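Long-range contact in prepilin (Salmonella typhi, PDB 3FHV), which is the type IVb pilin PilS, which probably assembles into pili and mediates adhesion to host cells through the chloride channel CFTR: residues Thr90-Ile104 with Cys138-Phe152. Residues are numbered along the deposited sequence; the frame is centred on the assembly and turned at random.
Sequences TITTNKVPQSACVSI and CTADNGRTGTNTLVF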
loop_
_atom_site.group_PDB
_atom_site.type_symbol
_atom_site.label_atom_id
_atom_site.label_comp_id
_atom_site.label_asym_id
_atom_site.label_seq_id
_atom_site.Cartn_x
_atom_site.Cartn_y
_atom_site.Cartn_z
ATOM N N THR A 90 -16.000 -8.620 2.211
ATOM C CA THR A 90 -15.946 -8.764 0.767
ATOM C C THR A 90 -15.533 -7.435 0.152
ATOM O O THR A 90 -15.753 -6.376 0.739
ATOM C CB THR A 90 -17.325 -9.127 0.155
ATOM O OG1 THR A 90 -18.296 -8.145 0.546
ATOM C CG2 THR A 90 -17.778 -10.509 0.603
ATOM N N ILE A 91 -14.906 -7.503 -1.018
ATOM C CA ILE A 91 -14.548 -6.300 -1.759
ATOM C C ILE A 91 -15.295 -6.501 -3.067
ATOM O O ILE A 91 -15.003 -7.434 -3.819
ATOM C CB ILE A 91 -13.038 -6.192 -2.071
ATOM C CG1 ILE A 91 -12.235 -6.059 -0.772
ATOM C CG2 ILE A 91 -12.782 -4.957 -2.960
ATOM C CD1 ILE A 91 -10.736 -5.896 -1.006
ATOM N N THR A 92 -16.275 -5.641 -3.314
ATOM C CA THR A 92 -17.082 -5.713 -4.521
ATOM C C THR A 92 -16.697 -4.566 -5.439
ATOM O O THR A 92 -16.551 -3.433 -4.985
ATOM C CB THR A 92 -18.594 -5.581 -4.193
ATOM O OG1 THR A 92 -18.990 -6.654 -3.334
ATOM C CG2 THR A 92 -19.437 -5.628 -5.472
ATOM N N THR A 93 -16.531 -4.856 -6.727
ATOM C CA THR A 93 -16.207 -3.808 -7.692
ATOM C C THR A 93 -17.195 -3.948 -8.851
ATOM O O THR A 93 -17.356 -5.032 -9.415
ATOM C CB THR A 93 -14.737 -3.909 -8.162
ATOM O OG1 THR A 93 -14.466 -2.861 -9.103
ATOM C CG2 THR A 93 -14.447 -5.279 -8.781
ATOM N N ASN A 94 -17.852 -2.839 -9.187
ATOM C CA ASN A 94 -18.896 -2.799 -10.215
ATOM C C ASN A 94 -18.565 -2.234 -11.595
ATOM O O ASN A 94 -17.625 -1.458 -11.764
ATOM C CB ASN A 94 -20.089 -2.015 -9.665
ATOM C CG ASN A 94 -20.654 -2.622 -8.409
ATOM O OD1 ASN A 94 -21.349 -3.631 -8.458
ATOM N ND2 ASN A 94 -20.348 -2.014 -7.265
ATOM N N LYS A 95 -19.389 -2.624 -12.565
ATOM C CA LYS A 95 -19.281 -2.173 -13.943
ATOM C C LYS A 95 -17.901 -2.385 -14.546
ATOM O O LYS A 95 -17.388 -1.540 -15.283
ATOM C CB LYS A 95 -19.678 -0.691 -14.028
ATOM C CG LYS A 95 -21.090 -0.414 -13.497
ATOM C CD LYS A 95 -21.527 1.004 -13.801
ATOM C CE LYS A 95 -23.032 1.169 -13.660
ATOM N NZ LYS A 95 -23.468 2.534 -14.089
ATOM N N VAL A 96 -17.302 -3.525 -14.239
ATOM C CA VAL A 96 -15.986 -3.852 -14.765
ATOM C C VAL A 96 -16.134 -4.329 -16.203
ATOM O O VAL A 96 -16.961 -5.198 -16.486
ATOM C CB VAL A 96 -15.331 -4.970 -13.942
ATOM C CG1 VAL A 96 -13.938 -5.270 -14.485
ATOM C CG2 VAL A 96 -15.294 -4.575 -12.474
ATOM N N PRO A 97 -15.341 -3.758 -17.132
ATOM C CA PRO A 97 -15.377 -4.122 -18.558
ATOM C C PRO A 97 -14.966 -5.576 -18.736
ATOM O O PRO A 97 -14.281 -6.129 -17.881
ATOM C CB PRO A 97 -14.380 -3.152 -19.189
ATOM C CG PRO A 97 -14.483 -1.955 -18.308
ATOM C CD PRO A 97 -14.518 -2.554 -16.922
ATOM N N GLN A 98 -15.357 -6.178 -19.855
ATOM C CA GLN A 98 -15.085 -7.593 -20.112
ATOM C C GLN A 98 -13.626 -8.019 -20.006
ATOM O O GLN A 98 -13.306 -8.975 -19.296
ATOM C CB GLN A 98 -15.645 -7.987 -21.485
ATOM C CG GLN A 98 -16.028 -9.464 -21.608
ATOM C CD GLN A 98 -14.852 -10.382 -21.892
ATOM O OE1 GLN A 98 -14.963 -11.604 -21.767
ATOM N NE2 GLN A 98 -13.730 -9.803 -22.295
ATOM N N SER A 99 -12.745 -7.318 -20.715
ATOM C CA SER A 99 -11.328 -7.648 -20.695
ATOM C C SER A 99 -10.740 -7.579 -19.288
ATOM O O SER A 99 -10.022 -8.486 -18.863
ATOM C CB SER A 99 -10.558 -6.704 -21.618
ATOM O OG SER A 99 -9.175 -6.985 -21.558
ATOM N N ALA A 100 -11.050 -6.501 -18.574
ATOM C CA ALA A 100 -10.552 -6.307 -17.218
ATOM C C ALA A 100 -11.095 -7.381 -16.283
ATOM O O ALA A 100 -10.381 -7.876 -15.421
ATOM C CB ALA A 100 -10.941 -4.926 -16.710
ATOM N N CYS A 101 -12.367 -7.728 -16.450
ATOM C CA CYS A 101 -12.990 -8.751 -15.622
ATOM C C CYS A 101 -12.217 -10.066 -15.724
ATOM O O CYS A 101 -12.006 -10.752 -14.728
ATOM C CB CYS A 101 -14.438 -8.952 -16.067
ATOM S SG CYS A 101 -15.380 -10.326 -15.324
ATOM N N VAL A 102 -11.794 -10.417 -16.932
ATOM C CA VAL A 102 -11.045 -11.652 -17.122
ATOM C C VAL A 102 -9.667 -11.599 -16.480
ATOM O O VAL A 102 -9.261 -12.529 -15.782
ATOM C CB VAL A 102 -10.872 -11.981 -18.615
ATOM C CG1 VAL A 102 -9.983 -13.215 -18.772
ATOM C CG2 VAL A 102 -12.238 -12.226 -19.253
ATOM N N SER A 103 -8.943 -10.511 -16.718
ATOM C CA SER A 103 -7.603 -10.375 -16.157
ATOM C C SER A 103 -7.605 -10.214 -14.636
ATOM O O SER A 103 -6.747 -10.760 -13.952
ATOM C CB SER A 103 -6.888 -9.182 -16.793
ATOM O OG SER A 103 -7.545 -7.980 -16.453
ATOM N N ILE A 104 -8.561 -9.459 -14.108
ATOM C CA ILE A 104 -8.632 -9.251 -12.672
ATOM C C ILE A 104 -9.075 -10.508 -11.920
ATOM O O ILE A 104 -8.480 -10.872 -10.900
ATOM C CB ILE A 104 -9.589 -8.097 -12.330
ATOM C CG1 ILE A 104 -9.057 -6.786 -12.933
ATOM C CG2 ILE A 104 -9.725 -7.961 -10.816
ATOM C CD1 ILE A 104 -10.071 -5.641 -12.888
ATOM N N CYS A 138 -17.559 -13.607 -17.631
ATOM C CA CYS A 138 -17.485 -12.154 -17.749
ATOM C C CYS A 138 -18.298 -11.787 -18.980
ATOM O O CYS A 138 -18.056 -12.318 -20.054
ATOM C CB CYS A 138 -16.044 -11.695 -17.947
ATOM S SG CYS A 138 -14.940 -11.925 -16.511
ATOM N N THR A 139 -19.252 -10.878 -18.820
ATOM C CA THR A 139 -20.122 -10.482 -19.925
ATOM C C THR A 139 -19.623 -9.298 -20.750
ATOM O O THR A 139 -18.864 -8.456 -20.270
ATOM C CB THR A 139 -21.547 -10.185 -19.404
ATOM O OG1 THR A 139 -21.472 -9.313 -18.269
ATOM C CG2 THR A 139 -22.234 -11.481 -18.991
ATOM N N ALA A 140 -20.067 -9.244 -22.002
ATOM C CA ALA A 140 -19.675 -8.187 -22.933
ATOM C C ALA A 140 -20.053 -6.798 -22.436
ATOM O O ALA A 140 -21.020 -6.639 -21.691
ATOM C CB ALA A 140 -20.317 -8.439 -24.291
ATOM N N ASP A 141 -19.287 -5.789 -22.850
ATOM C CA ASP A 141 -19.590 -4.417 -22.446
ATOM C C ASP A 141 -20.827 -3.942 -23.201
ATOM O O ASP A 141 -21.198 -4.523 -24.221
ATOM C CB ASP A 141 -18.462 -3.443 -22.817
ATOM C CG ASP A 141 -17.108 -3.847 -22.271
ATOM O OD1 ASP A 141 -17.037 -4.395 -21.158
ATOM O OD2 ASP A 141 -16.103 -3.587 -22.965
ATOM N N ASN A 142 -21.460 -2.894 -22.685
ATOM C CA ASN A 142 -22.602 -2.275 -23.342
ATOM C C ASN A 142 -22.023 -0.964 -23.853
ATOM O O ASN A 142 -21.971 0.032 -23.131
ATOM C CB ASN A 142 -23.742 -1.996 -22.361
ATOM C CG ASN A 142 -24.589 -3.217 -22.103
ATOM O OD1 ASN A 142 -24.853 -3.996 -23.012
ATOM N ND2 ASN A 142 -25.033 -3.385 -20.867
ATOM N N GLY A 143 -21.563 -0.972 -25.096
ATOM C CA GLY A 143 -20.946 0.226 -25.632
ATOM C C GLY A 143 -19.609 0.325 -24.925
ATOM O O GLY A 143 -18.785 -0.581 -25.045
ATOM N N ARG A 144 -19.385 1.397 -24.175
ATOM C CA ARG A 144 -18.123 1.536 -23.459
ATOM C C ARG A 144 -18.311 1.313 -21.962
ATOM O O ARG A 144 -17.430 1.618 -21.159
ATOM C CB ARG A 144 -17.507 2.920 -23.719
ATOM C CG ARG A 144 -18.477 4.082 -23.608
ATOM C CD ARG A 144 -17.792 5.404 -23.950
ATOM N NE ARG A 144 -18.710 6.538 -23.867
ATOM C CZ ARG A 144 -18.351 7.809 -24.023
ATOM N NH1 ARG A 144 -17.084 8.119 -24.272
ATOM N NH2 ARG A 144 -19.260 8.772 -23.928
ATOM N N THR A 145 -19.462 0.760 -21.594
ATOM C CA THR A 145 -19.773 0.510 -20.188
ATOM C C THR A 145 -19.642 -0.959 -19.794
ATOM O O THR A 145 -20.222 -1.840 -20.430
ATOM C CB THR A 145 -21.196 1.000 -19.856
ATOM O OG1 THR A 145 -21.242 2.428 -19.978
ATOM C CG2 THR A 145 -21.597 0.592 -18.430
ATOM N N GLY A 146 -18.874 -1.213 -18.737
ATOM C CA GLY A 146 -18.687 -2.576 -18.268
ATOM C C GLY A 146 -19.948 -3.097 -17.609
ATOM O O GLY A 146 -20.695 -2.323 -17.014
ATOM N N THR A 147 -20.187 -4.404 -17.706
ATOM C CA THR A 147 -21.378 -5.000 -17.126
ATOM C C THR A 147 -21.082 -6.053 -16.061
ATOM O O THR A 147 -21.983 -6.757 -15.631
ATOM C CB THR A 147 -22.258 -5.662 -18.219
ATOM O OG1 THR A 147 -21.503 -6.670 -18.911
ATOM C CG2 THR A 147 -22.740 -4.614 -19.220
ATOM N N ASN A 148 -19.832 -6.145 -15.615
ATOM C CA ASN A 148 -19.468 -7.155 -14.627
ATOM C C ASN A 148 -19.300 -6.672 -13.196
ATOM O O ASN A 148 -18.782 -5.579 -12.948
ATOM C CB ASN A 148 -18.178 -7.856 -15.065
ATOM C CG ASN A 148 -18.339 -8.600 -16.373
ATOM O OD1 ASN A 148 -19.045 -9.601 -16.441
ATOM N ND2 ASN A 148 -17.683 -8.109 -17.427
ATOM N N THR A 149 -19.764 -7.500 -12.261
ATOM C CA THR A 149 -19.627 -7.234 -10.834
ATOM C C THR A 149 -18.708 -8.337 -10.302
ATOM O O THR A 149 -19.011 -9.516 -10.445
ATOM C CB THR A 149 -20.976 -7.338 -10.086
ATOM O OG1 THR A 149 -21.893 -6.379 -10.616
ATOM C CG2 THR A 149 -20.787 -7.070 -8.588
ATOM N N LEU A 150 -17.590 -7.950 -9.701
ATOM C CA LEU A 150 -16.651 -8.915 -9.143
ATOM C C LEU A 150 -16.683 -8.777 -7.632
ATOM O O LEU A 150 -16.782 -7.667 -7.103
ATOM C CB LEU A 150 -15.224 -8.650 -9.655
ATOM C CG LEU A 150 -14.925 -8.863 -11.151
ATOM C CD1 LEU A 150 -13.465 -8.496 -11.456
ATOM C CD2 LEU A 150 -15.179 -10.313 -11.511
ATOM N N VAL A 151 -16.642 -9.904 -6.933
ATOM C CA VAL A 151 -16.623 -9.872 -5.476
ATOM C C VAL A 151 -15.482 -10.746 -4.981
ATOM O O VAL A 151 -15.333 -11.884 -5.416
ATOM C CB VAL A 151 -17.947 -10.387 -4.857
ATOM C CG1 VAL A 151 -17.906 -10.206 -3.344
ATOM C CG2 VAL A 151 -19.132 -9.634 -5.438
ATOM N N PHE A 152 -14.671 -10.199 -4.081
ATOM C CA PHE A 152 -13.548 -10.932 -3.521
ATOM C C PHE A 152 -13.818 -11.148 -2.031
ATOM O O PHE A 152 -13.986 -10.189 -1.274
ATOM C CB PHE A 152 -12.256 -10.138 -3.740
ATOM C CG PHE A 152 -12.100 -9.626 -5.148
ATOM C CD1 PHE A 152 -12.122 -10.505 -6.230
ATOM C CD2 PHE A 152 -11.942 -8.267 -5.395
ATOM C CE1 PHE A 152 -11.994 -10.033 -7.543
ATOM C CE2 PHE A 152 -11.813 -7.785 -6.691
ATOM C CZ PHE A 152 -11.838 -8.667 -7.775
HETATM O O HOH W 1 -17.664 0.518 -16.937
HETATM O O HOH W 2 -21.936 -4.164 -12.511
HETATM O O HOH W 3 -13.461 -4.910 -22.366
#
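Strand 90-94 and strand 148-152 run antiparallel, with Ile91 opposite Phe152 and Thr93 opposite Leu150 as hydrogen-bonded pairs. A G1 beta bulge then sets both Lys95 and Val96 against Asn148: Val96 N bonds to Asn148 O at 2.8 Å, and Lys95 N, badly angled for that oxygen, is taken by a water that also reaches Thr149 OG1. Val96 O accepts two bonds from Asn148, from its N and its ND2, which approach from opposite faces of the carbonyl plane. The amide of Asn148 also ties down the other arm of its own loop, taking Thr139 N on OD1 (2.7 Å) and giving ND2 to Thr139 O. Beyond Pro97, the N-cap, Asp141 OD1 accepts from Gln98 N at 2.8 Å on its syn side. These strands are central to the antiparallel sheet of the pilin's globular domain, and the Cys101-Cys138 disulfide (chi3 -80°) links helix 98-111 to the residue that follows helix 131-137. Cys101 SG, anti to its own backbone N (chi1 173°), also lies 3.8 Å from Leu150 CD2. The other methyl of Leu150, CD1, meets Ile104 CG2 at 3.8 Å, and Ile104 CG2 also touches Phe152 CZ. Thr93 CG2 packs alongside Leu150 CB at 3.6 Å, while its OG1 turns to Tyr14 of helix 8-25, whose ring also meets that of Phe152.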